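Local atomic coordinates of peptidoglycan D,D-transpeptidase FtsI (Yersinia pestis, PDB entry 6SYN), a protein that probably cross-links peptidoglycan in the periplasm through its D,D-transpeptidase activity and, as a penicillin-binding protein, is a target of beta-lactam antibiotics. Residues V33-I44 with P77-V88; A116-I124 with L179-Y190. All blocks are in the same frame, centred on the assembly; numbering follows the deposited sequence.

Contact 1: residues V33-I44 with P77-V88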
loop_
_atom_site.group_PDB
_atom_site.type_symbol
_atom_site.label_atom_id
_atom_site.label_comp_id
_atom_site.label_asym_id
_atom_site.label_seq_id
_atom_site.Cartn_x
_atom_site.Cartn_y
_atom_site.Cartn_z
ATOM N N VAL A 33 -1.461 -31.333 10.604
ATOM C CA VAL A 33 -2.410 -31.161 11.745
ATOM C C VAL A 33 -3.515 -32.216 11.653
ATOM O O VAL A 33 -3.644 -32.854 10.592
ATOM C CB VAL A 33 -3.015 -29.742 11.758
ATOM C CG1 VAL A 33 -1.948 -28.676 11.947
ATOM C CG2 VAL A 33 -3.834 -29.461 10.506
ATOM N N ASN A 34 -4.261 -32.388 12.748
ATOM C CA ASN A 34 -5.634 -32.956 12.759
ATOM C C ASN A 34 -6.600 -31.768 12.835
ATOM O O ASN A 34 -6.399 -30.905 13.721
ATOM C CB ASN A 34 -5.854 -33.942 13.910
ATOM C CG ASN A 34 -4.651 -34.817 14.202
ATOM O OD1 ASN A 34 -4.346 -35.085 15.364
ATOM N ND2 ASN A 34 -3.961 -35.267 13.166
ATOM N N ALA A 35 -7.573 -31.703 11.924
ATOM C CA ALA A 35 -8.553 -30.599 11.798
ATOM C C ALA A 35 -9.966 -31.145 12.024
ATOM O O ALA A 35 -10.191 -32.342 11.766
ATOM C CB ALA A 35 -8.430 -29.949 10.444
ATOM N N VAL A 36 -10.873 -30.287 12.494
ATOM C CA VAL A 36 -12.296 -30.635 12.759
ATOM C C VAL A 36 -13.161 -29.847 11.778
ATOM O O VAL A 36 -13.094 -28.602 11.783
ATOM C CB VAL A 36 -12.702 -30.373 14.222
ATOM C CG1 VAL A 36 -14.178 -30.666 14.459
ATOM C CG2 VAL A 36 -11.841 -31.174 15.188
ATOM N N TRP A 37 -13.927 -30.568 10.962
ATOM C CA TRP A 37 -14.888 -29.985 9.997
ATOM C C TRP A 37 -16.252 -30.639 10.203
ATOM O O TRP A 37 -16.303 -31.752 10.748
ATOM C CB TRP A 37 -14.373 -30.125 8.563
ATOM C CG TRP A 37 -14.183 -31.529 8.078
ATOM C CD1 TRP A 37 -13.114 -32.348 8.299
ATOM C CD2 TRP A 37 -15.074 -32.260 7.221
ATOM N NE1 TRP A 37 -13.290 -33.544 7.657
ATOM C CE2 TRP A 37 -14.482 -33.517 6.982
ATOM C CE3 TRP A 37 -16.313 -31.976 6.638
ATOM C CZ2 TRP A 37 -15.095 -34.492 6.196
ATOM C CZ3 TRP A 37 -16.917 -32.939 5.860
ATOM C CH2 TRP A 37 -16.316 -34.180 5.645
ATOM N N ALA A 38 -17.311 -29.918 9.850
ATOM C CA ALA A 38 -18.702 -30.408 9.864
ATOM C C ALA A 38 -19.170 -30.528 8.415
ATOM O O ALA A 38 -18.756 -29.684 7.595
ATOM C CB ALA A 38 -19.578 -29.485 10.672
ATOM N N ASP A 39 -19.927 -31.583 8.109
ATOM C CA ASP A 39 -20.675 -31.749 6.834
ATOM C C ASP A 39 -22.064 -31.170 7.060
ATOM O O ASP A 39 -22.985 -31.910 7.380
ATOM C CB ASP A 39 -20.764 -33.221 6.418
ATOM C CG ASP A 39 -21.433 -33.458 5.072
ATOM O OD1 ASP A 39 -22.290 -32.635 4.668
ATOM O OD2 ASP A 39 -21.091 -34.470 4.436
ATOM N N PRO A 40 -22.269 -29.844 6.910
ATOM C CA PRO A 40 -23.492 -29.224 7.408
ATOM C C PRO A 40 -24.753 -29.927 6.881
ATOM O O PRO A 40 -25.625 -30.159 7.680
ATOM C CB PRO A 40 -23.385 -27.763 6.944
ATOM C CG PRO A 40 -21.904 -27.547 6.727
ATOM C CD PRO A 40 -21.392 -28.881 6.224
ATOM N N LYS A 41 -24.805 -30.287 5.591
ATOM C CA LYS A 41 -25.969 -31.004 4.999
ATOM C C LYS A 41 -26.227 -32.282 5.802
ATOM O O LYS A 41 -27.348 -32.441 6.326
ATOM C CB LYS A 41 -25.755 -31.355 3.522
ATOM C CG LYS A 41 -26.973 -31.972 2.840
ATOM C CD LYS A 41 -26.670 -32.728 1.562
ATOM C CE LYS A 41 -27.681 -33.817 1.269
ATOM N NZ LYS A 41 -27.195 -34.762 0.238
ATOM N N GLU A 42 -25.215 -33.143 5.907
ATOM C CA GLU A 42 -25.334 -34.478 6.546
ATOM C C GLU A 42 -25.676 -34.315 8.032
ATOM O O GLU A 42 -26.356 -35.199 8.574
ATOM C CB GLU A 42 -24.045 -35.279 6.350
ATOM C CG GLU A 42 -24.109 -36.687 6.915
ATOM C CD GLU A 42 -25.329 -37.499 6.508
ATOM O OE1 GLU A 42 -26.211 -36.955 5.811
ATOM O OE2 GLU A 42 -25.397 -38.676 6.898
ATOM N N LEU A 43 -25.216 -33.226 8.652
ATOM C CA LEU A 43 -25.429 -32.915 10.090
ATOM C C LEU A 43 -26.897 -32.539 10.325
ATOM O O LEU A 43 -27.486 -33.053 11.294
ATOM C CB LEU A 43 -24.486 -31.774 10.482
ATOM C CG LEU A 43 -24.257 -31.575 11.979
ATOM C CD1 LEU A 43 -22.872 -31.004 12.236
ATOM C CD2 LEU A 43 -25.324 -30.678 12.586
ATOM N N ILE A 44 -27.466 -31.688 9.467
ATOM C CA ILE A 44 -28.827 -31.098 9.654
ATOM C C ILE A 44 -29.890 -32.160 9.329
ATOM O O ILE A 44 -30.935 -32.154 10.007
ATOM C CB ILE A 44 -29.007 -29.802 8.832
ATOM C CG1 ILE A 44 -27.812 -28.855 8.989
ATOM C CG2 ILE A 44 -30.317 -29.120 9.202
ATOM C CD1 ILE A 44 -28.056 -27.428 8.533
ATOM N N PRO A 77 -26.262 -24.602 4.518
ATOM C CA PRO A 77 -26.987 -25.769 5.028
ATOM C C PRO A 77 -26.787 -27.070 4.237
ATOM O O PRO A 77 -26.746 -28.110 4.867
ATOM C CB PRO A 77 -28.463 -25.355 4.941
ATOM C CG PRO A 77 -28.425 -23.846 4.963
ATOM C CD PRO A 77 -27.165 -23.485 4.206
ATOM N N LYS A 78 -26.680 -26.978 2.906
ATOM C CA LYS A 78 -26.502 -28.137 1.985
ATOM C C LYS A 78 -25.022 -28.272 1.595
ATOM O O LYS A 78 -24.713 -29.112 0.723
ATOM C CB LYS A 78 -27.399 -27.970 0.752
ATOM C CG LYS A 78 -28.899 -28.026 1.019
ATOM C CD LYS A 78 -29.483 -29.425 0.950
ATOM C CE LYS A 78 -30.916 -29.453 0.462
ATOM N NZ LYS A 78 -30.995 -29.646 -1.004
ATOM N N GLY A 79 -24.142 -27.491 2.235
ATOM C CA GLY A 79 -22.678 -27.555 2.059
ATOM C C GLY A 79 -22.117 -28.890 2.517
ATOM O O GLY A 79 -22.778 -29.565 3.330
ATOM N N ARG A 80 -20.938 -29.255 2.010
ATOM C CA ARG A 80 -20.285 -30.570 2.258
ATOM C C ARG A 80 -19.015 -30.366 3.094
ATOM O O ARG A 80 -18.350 -31.382 3.381
ATOM C CB ARG A 80 -19.957 -31.283 0.937
ATOM C CG ARG A 80 -20.745 -30.784 -0.269
ATOM C CD ARG A 80 -21.094 -31.825 -1.327
ATOM N NE ARG A 80 -19.965 -32.267 -2.147
ATOM C CZ ARG A 80 -20.014 -32.548 -3.454
ATOM N NH1 ARG A 80 -18.920 -32.954 -4.078
ATOM N NH2 ARG A 80 -21.137 -32.413 -4.142
ATOM N N PHE A 81 -18.681 -29.119 3.457
ATOM C CA PHE A 81 -17.467 -28.791 4.253
ATOM C C PHE A 81 -17.556 -27.402 4.895
ATOM O O PHE A 81 -17.707 -26.398 4.169
ATOM C CB PHE A 81 -16.203 -28.862 3.395
ATOM C CG PHE A 81 -14.949 -28.837 4.227
ATOM C CD1 PHE A 81 -14.446 -27.643 4.716
ATOM C CD2 PHE A 81 -14.313 -30.016 4.581
ATOM C CE1 PHE A 81 -13.312 -27.626 5.513
ATOM C CE2 PHE A 81 -13.176 -29.995 5.375
ATOM C CZ PHE A 81 -12.679 -28.802 5.840
ATOM N N VAL A 82 -17.419 -27.354 6.225
ATOM C CA VAL A 82 -17.134 -26.114 7.009
ATOM C C VAL A 82 -16.163 -26.462 8.144
ATOM O O VAL A 82 -16.489 -27.383 8.929
ATOM C CB VAL A 82 -18.423 -25.466 7.551
ATOM C CG1 VAL A 82 -19.398 -25.148 6.430
ATOM C CG2 VAL A 82 -19.096 -26.312 8.624
ATOM N N TYR A 83 -15.026 -25.759 8.227
ATOM C CA TYR A 83 -14.052 -25.866 9.348
ATOM C C TYR A 83 -14.730 -25.433 10.653
ATOM O O TYR A 83 -15.499 -24.441 10.646
ATOM C CB TYR A 83 -12.789 -25.025 9.111
ATOM C CG TYR A 83 -11.729 -25.674 8.255
ATOM C CD1 TYR A 83 -11.054 -26.805 8.686
ATOM C CD2 TYR A 83 -11.388 -25.148 7.017
ATOM C CE1 TYR A 83 -10.075 -27.403 7.907
ATOM C CE2 TYR A 83 -10.416 -25.736 6.224
ATOM C CZ TYR A 83 -9.758 -26.868 6.670
ATOM O OH TYR A 83 -8.802 -27.449 5.888
ATOM N N LEU A 84 -14.473 -26.196 11.724
ATOM C CA LEU A 84 -14.792 -25.861 13.139
ATOM C C LEU A 84 -13.486 -25.556 13.885
ATOM O O LEU A 84 -13.511 -24.689 14.782
ATOM C CB LEU A 84 -15.543 -27.030 13.788
ATOM C CG LEU A 84 -16.837 -27.466 13.097
ATOM C CD1 LEU A 84 -17.467 -28.645 13.824
ATOM C CD2 LEU A 84 -17.835 -26.318 12.997
ATOM N N ALA A 85 -12.397 -26.252 13.538
ATOM C CA ALA A 85 -11.027 -26.005 14.048
ATOM C C ALA A 85 -10.005 -26.488 13.014
ATOM O O ALA A 85 -10.057 -27.674 12.636
ATOM C CB ALA A 85 -10.829 -26.694 15.376
ATOM N N ARG A 86 -9.098 -25.605 12.589
ATOM C CA ARG A 86 -8.010 -25.939 11.634
ATOM C C ARG A 86 -7.037 -26.912 12.311
ATOM O O ARG A 86 -6.395 -27.704 11.599
ATOM C CB ARG A 86 -7.313 -24.658 11.165
ATOM C CG ARG A 86 -8.203 -23.739 10.342
ATOM C CD ARG A 86 -7.414 -22.794 9.454
ATOM N NE ARG A 86 -8.235 -21.672 9.008
ATOM C CZ ARG A 86 -8.884 -21.590 7.843
ATOM N NH1 ARG A 86 -9.604 -20.512 7.573
ATOM N NH2 ARG A 86 -8.813 -22.568 6.950
ATOM N N GLN A 87 -6.983 -26.871 13.644
ATOM C CA GLN A 87 -5.921 -27.482 14.481
ATOM C C GLN A 87 -6.524 -27.903 15.824
ATOM O O GLN A 87 -7.205 -27.070 16.458
ATOM C CB GLN A 87 -4.809 -26.454 14.700
ATOM C CG GLN A 87 -3.406 -27.032 14.715
ATOM C CD GLN A 87 -2.366 -25.940 14.774
ATOM O OE1 GLN A 87 -1.846 -25.494 13.755
ATOM N NE2 GLN A 87 -2.073 -25.479 15.980
ATOM N N VAL A 88 -6.283 -29.147 16.239
ATOM C CA VAL A 88 -6.622 -29.632 17.607
ATOM C C VAL A 88 -5.691 -30.802 17.950
ATOM O O VAL A 88 -5.382 -31.591 17.033
ATOM C CB VAL A 88 -8.119 -29.987 17.710
ATOM C CG1 VAL A 88 -8.382 -31.486 17.636
ATOM C CG2 VAL A 88 -8.735 -29.396 18.967
#

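Contact 2: residues A116-I124 with L179-Y190. With ACT (acetate ion), chain C.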
loop_
_atom_site.group_PDB
_atom_site.type_symbol
_atom_site.label_atom_id
_atom_site.label_comp_id
_atom_site.label_asym_id
_atom_site.label_seq_id
_atom_site.Cartn_x
_atom_site.Cartn_y
_atom_site.Cartn_z
ATOM N N ALA A 116 3.381 -14.468 10.268
ATOM C CA ALA A 116 3.398 -12.984 10.304
ATOM C C ALA A 116 1.969 -12.439 10.444
ATOM O O ALA A 116 1.827 -11.239 10.748
ATOM C CB ALA A 116 4.098 -12.440 9.082
ATOM N N GLY A 117 0.954 -13.288 10.224
ATOM C CA GLY A 117 -0.467 -13.018 10.527
ATOM C C GLY A 117 -1.076 -11.938 9.644
ATOM O O GLY A 117 -0.963 -12.043 8.405
ATOM N N GLN A 118 -1.708 -10.936 10.269
ATOM C CA GLN A 118 -2.485 -9.856 9.599
ATOM C C GLN A 118 -1.522 -8.873 8.909
ATOM O O GLN A 118 -1.991 -8.138 8.013
ATOM C CB GLN A 118 -3.412 -9.167 10.611
ATOM C CG GLN A 118 -2.826 -7.922 11.270
ATOM C CD GLN A 118 -3.360 -7.651 12.657
ATOM O OE1 GLN A 118 -3.246 -8.482 13.554
ATOM N NE2 GLN A 118 -3.920 -6.467 12.856
ATOM N N VAL A 119 -0.234 -8.891 9.286
ATOM C CA VAL A 119 0.828 -7.925 8.856
ATOM C C VAL A 119 1.148 -8.121 7.361
ATOM O O VAL A 119 1.164 -7.110 6.634
ATOM C CB VAL A 119 2.081 -8.055 9.751
ATOM C CG1 VAL A 119 3.223 -7.153 9.303
ATOM C CG2 VAL A 119 1.763 -7.795 11.217
ATOM N N MET A 120 1.396 -9.358 6.917
ATOM C CA MET A 120 1.700 -9.694 5.495
ATOM C C MET A 120 0.408 -10.053 4.746
ATOM O O MET A 120 0.497 -10.292 3.530
ATOM C CB MET A 120 2.643 -10.899 5.374
ATOM C CG MET A 120 4.014 -10.738 6.020
ATOM S SD MET A 120 5.274 -9.844 5.053
ATOM C CE MET A 120 4.827 -10.253 3.366
ATOM N N ALA A 121 -0.737 -10.122 5.435
ATOM C CA ALA A 121 -1.968 -10.791 4.944
ATOM C C ALA A 121 -2.224 -10.428 3.475
ATOM O O ALA A 121 -2.431 -11.341 2.666
ATOM C CB ALA A 121 -3.147 -10.433 5.811
ATOM N N HIS A 122 -2.197 -9.137 3.145
ATOM C CA HIS A 122 -2.560 -8.611 1.805
ATOM C C HIS A 122 -1.552 -9.092 0.749
ATOM O O HIS A 122 -2.003 -9.459 -0.351
ATOM C CB HIS A 122 -2.717 -7.088 1.869
ATOM C CG HIS A 122 -3.935 -6.669 2.622
ATOM N ND1 HIS A 122 -5.210 -6.800 2.091
ATOM C CD2 HIS A 122 -4.087 -6.154 3.861
ATOM C CE1 HIS A 122 -6.092 -6.367 2.968
ATOM N NE2 HIS A 122 -5.428 -5.968 4.065
ATOM N N ILE A 123 -0.255 -9.118 1.076
ATOM C CA ILE A 123 0.851 -9.555 0.164
ATOM C C ILE A 123 0.727 -11.059 -0.118
ATOM O O ILE A 123 0.763 -11.454 -1.291
ATOM C CB ILE A 123 2.234 -9.241 0.772
ATOM C CG1 ILE A 123 2.396 -7.750 1.076
ATOM C CG2 ILE A 123 3.346 -9.774 -0.127
ATOM C CD1 ILE A 123 3.821 -7.314 1.340
ATOM N N ILE A 124 0.641 -11.862 0.942
ATOM C CA ILE A 124 0.666 -13.351 0.887
ATOM C C ILE A 124 -0.693 -13.836 0.385
ATOM O O ILE A 124 -0.726 -14.592 -0.598
ATOM C CB ILE A 124 1.000 -13.953 2.266
ATOM C CG1 ILE A 124 2.283 -13.366 2.865
ATOM C CG2 ILE A 124 1.057 -15.469 2.183
ATOM C CD1 ILE A 124 3.548 -13.719 2.117
ATOM N N LEU A 179 10.422 -13.894 -1.315
ATOM C CA LEU A 179 9.863 -12.549 -1.622
ATOM C C LEU A 179 10.968 -11.495 -1.471
ATOM O O LEU A 179 12.001 -11.781 -0.826
ATOM C CB LEU A 179 8.681 -12.231 -0.700
ATOM C CG LEU A 179 7.438 -13.112 -0.841
ATOM C CD1 LEU A 179 6.312 -12.573 0.024
ATOM C CD2 LEU A 179 6.968 -13.220 -2.285
ATOM N N SER A 180 10.738 -10.319 -2.054
ATOM C CA SER A 180 11.603 -9.115 -1.960
ATOM C C SER A 180 11.357 -8.384 -0.628
ATOM O O SER A 180 12.211 -7.578 -0.236
ATOM C CB SER A 180 11.345 -8.205 -3.125
ATOM O OG SER A 180 10.078 -7.586 -2.988
ATOM N N VAL A 181 10.227 -8.662 0.032
ATOM C CA VAL A 181 9.753 -7.972 1.271
ATOM C C VAL A 181 10.640 -8.368 2.462
ATOM O O VAL A 181 11.233 -9.462 2.424
ATOM C CB VAL A 181 8.267 -8.307 1.510
ATOM C CG1 VAL A 181 7.781 -7.923 2.899
ATOM C CG2 VAL A 181 7.391 -7.673 0.445
ATOM N N ASP A 182 10.738 -7.500 3.474
ATOM C CA ASP A 182 11.461 -7.766 4.750
ATOM C C ASP A 182 10.416 -7.758 5.874
ATOM O O ASP A 182 9.658 -6.769 5.950
ATOM C CB ASP A 182 12.604 -6.763 4.951
ATOM C CG ASP A 182 13.482 -7.022 6.168
ATOM O OD1 ASP A 182 12.967 -7.572 7.159
ATOM O OD2 ASP A 182 14.682 -6.673 6.118
ATOM N N GLU A 183 10.353 -8.827 6.680
ATOM C CA GLU A 183 9.301 -9.031 7.721
ATOM C C GLU A 183 9.428 -7.943 8.796
ATOM O O GLU A 183 8.375 -7.418 9.212
ATOM C CB GLU A 183 9.362 -10.445 8.317
ATOM C CG GLU A 183 8.845 -10.554 9.751
ATOM C CD GLU A 183 7.371 -10.229 9.941
ATOM O OE1 GLU A 183 6.640 -10.268 8.938
ATOM O OE2 GLU A 183 6.955 -9.930 11.085
ATOM N N ARG A 184 10.655 -7.632 9.233
ATOM C CA ARG A 184 10.949 -6.570 10.233
ATOM C C ARG A 184 10.380 -5.233 9.745
ATOM O O ARG A 184 9.817 -4.491 10.580
ATOM C CB ARG A 184 12.456 -6.393 10.453
ATOM C CG ARG A 184 13.163 -7.553 11.141
ATOM C CD ARG A 184 14.673 -7.375 11.117
ATOM N NE ARG A 184 15.149 -7.176 9.751
ATOM C CZ ARG A 184 16.300 -6.603 9.391
ATOM N NH1 ARG A 184 17.149 -6.140 10.295
ATOM N NH2 ARG A 184 16.588 -6.483 8.105
ATOM N N LEU A 185 10.561 -4.924 8.457
ATOM C CA LEU A 185 10.185 -3.617 7.854
ATOM C C LEU A 185 8.679 -3.607 7.561
ATOM O O LEU A 185 8.062 -2.543 7.732
ATOM C CB LEU A 185 11.012 -3.364 6.586
ATOM C CG LEU A 185 12.535 -3.324 6.747
ATOM C CD1 LEU A 185 13.189 -2.788 5.483
ATOM C CD2 LEU A 185 12.972 -2.486 7.941
ATOM N N GLN A 186 8.103 -4.744 7.156
ATOM C CA GLN A 186 6.630 -4.892 6.989
ATOM C C GLN A 186 5.954 -4.695 8.353
ATOM O O GLN A 186 4.918 -3.992 8.411
ATOM C CB GLN A 186 6.275 -6.246 6.369
ATOM C CG GLN A 186 4.786 -6.406 6.073
ATOM C CD GLN A 186 4.327 -5.636 4.859
ATOM O OE1 GLN A 186 5.112 -4.988 4.173
ATOM N NE2 GLN A 186 3.034 -5.705 4.580
ATOM N N ALA A 187 6.527 -5.285 9.406
ATOM C CA ALA A 187 6.050 -5.184 10.806
ATOM C C ALA A 187 6.060 -3.713 11.234
ATOM O O ALA A 187 5.030 -3.250 11.764
ATOM C CB ALA A 187 6.900 -6.036 11.715
ATOM N N LEU A 188 7.170 -3.007 10.985
ATOM C CA LEU A 188 7.322 -1.565 11.317
ATOM C C LEU A 188 6.333 -0.741 10.490
ATOM O O LEU A 188 5.612 0.087 11.071
ATOM C CB LEU A 188 8.747 -1.090 11.033
ATOM C CG LEU A 188 8.913 0.426 11.091
ATOM C CD1 LEU A 188 8.582 0.944 12.484
ATOM C CD2 LEU A 188 10.310 0.847 10.673
ATOM N N VAL A 189 6.341 -0.926 9.174
ATOM C CA VAL A 189 5.439 -0.190 8.244
ATOM C C VAL A 189 3.991 -0.402 8.705
ATOM O O VAL A 189 3.338 0.594 9.050
ATOM C CB VAL A 189 5.655 -0.616 6.780
ATOM C CG1 VAL A 189 4.514 -0.160 5.885
ATOM C CG2 VAL A 189 6.981 -0.101 6.244
ATOM N N TYR A 190 3.512 -1.648 8.727
ATOM C CA TYR A 190 2.088 -1.970 9.000
ATOM C C TYR A 190 1.676 -1.414 10.369
ATOM O O TYR A 190 0.553 -0.892 10.480
ATOM C CB TYR A 190 1.816 -3.473 8.940
ATOM C CG TYR A 190 0.451 -3.835 9.468
ATOM C CD1 TYR A 190 -0.677 -3.737 8.669
ATOM C CD2 TYR A 190 0.280 -4.209 10.791
ATOM C CE1 TYR A 190 -1.935 -4.036 9.163
ATOM C CE2 TYR A 190 -0.969 -4.514 11.300
ATOM C CZ TYR A 190 -2.081 -4.430 10.483
ATOM O OH TYR A 190 -3.309 -4.735 10.988
HETATM C C ACT C . 20.393 -5.873 8.574
HETATM O O ACT C . 19.653 -4.868 8.586
HETATM O OXT ACT C . 20.858 -6.376 7.529
HETATM C CH3 ACT C . 20.750 -6.534 9.918
#

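Contact 1: residues V33-I44 with P77-V88
A classic beta bulge marks the antiparallel pairing of Val36, Trp37 and Ala38 with Val82 to Ala85, in the N-terminal region of this class B penicillin-binding protein. Leu84 and Ala85 both face Val36, whose O accepts from Leu84 N (2.8 Å) and from Ala85 N. The second donor lies in the carbonyl plane on a lone pair, whereas the first is tilted 23° from that plane. Val36 N returns a bond to Ala85 O; two residues on, past the non-hydrogen-bonded pair Trp37 and Tyr83, Ala38 and Val82 exchange bonds in both directions. A single backbone bond, Lys41 N to Gly79 O (3.1 Å), extends the contact to the first turn of helix 40-45, which Asp39 OD1 N-caps by accepting from Glu42 N.

On one side of the sheet, Phe81 CE2 lies over the rim of one face of the Trp37 indole. The five-membered ring and the phenyl ring are 18° from parallel but slid apart. The strand backbone puts Trp37 CB over the Phe81 face, 3.8 Å from the ring centroid (CH-pi), and chi1 of 62° swings the indole alongside Phe81. On the other side, Leu84 CD1 touches Val36 CG1 and Ala38 CB, and the CG corner of the Pro40 ring touches Val82 CG1 at 3.5 Å.

Strand 104-113 pairs with the other edge of strand 26-38, where His105 stacks on Trp37, and helices 54-62 and 66-74 pack against Leu84.

Contact 2: residues A116-I124 with L179-Y190
Gln186 NE2 donates to the backbone O of Val119 (3.1 Å), a nearly straight side-chain-to-backbone bond that fastens the segment leading into helix 121-124 to the first turns of helix 183-199, at the junction of the N-terminal region and the transpeptidase domain. The acceptor lies in the Gln186 amide plane, although the donor is tilted 31° from the Val119 carbonyl plane. The same nitrogen is also hydrogen-bonded to Met220 O of strand 217-223, so this amide spans three elements.

Beside it, Val119 slides past Gln186, CG1 to CG at 3.7 Å, and presents its CA over one face of the Tyr190 ring, offset toward the rim. Beyond the ring, Gln118 NE2 donates to Tyr190 OH (2.6 Å); the amide and ring planes stand 71° apart. Because chi1 of Tyr190 is 169°, CG trans to the backbone N, the phenol extends from the helix to both residues. The type II' turn from Ala116 to Val119, with Gly117 at positive phi, carries these two first-shell residues, and its Ala116 CB meets Glu183 OE1 at 3.3 Å.

Next to these polar links, toward Leu179 and Val181, side chains pack apolarly. Met120, bent at chi2 and chi3, brings SD to within 3.6 Å of Gln186 CG and points CE at Val181 CG1. Ile123 CD1 reaches Val181 CG2 tip to tip at 3.7 Å, and Leu179 CD1 touches both Ile124 CD1 (3.7 Å) and Ile123 CG2. Leu27 of strand 26-38 backs Met120, Ile124 and Leu179.

Farther out, at the N-cap of helix 183-199, Asp182 OD1 accepts a weak bond from Arg184 N. The Asp182 carboxylate is also salt-bridged to the Arg184 guanidinium: Arg184 NH2 meets the syn lone pair of Asp182 OD2 at 2.8 Å.

From the N terminus, strand 26-38 and the start of helix 40-45 supply the first half of contact 1; the chain then runs through helices 54-62 and 66-74 before residues 77-88 return to close this loop. Only afterwards, past helix 90-97 and strand 104-113, does contact 2 open at 116-124, closing at 179-190 across a partly unmodelled excursion. The two loops therefore follow in series, neither nested nor crossed. The nearest atoms of contacts 1 and 2 are about 12 Å apart. Contact 1 ties strand 82-88 to strand 26-38 and helix 40-45, whereas contact 2 joins the end of that region to helix 183-199. Strand 26-38 connects them, packing Leu27 against contact 2.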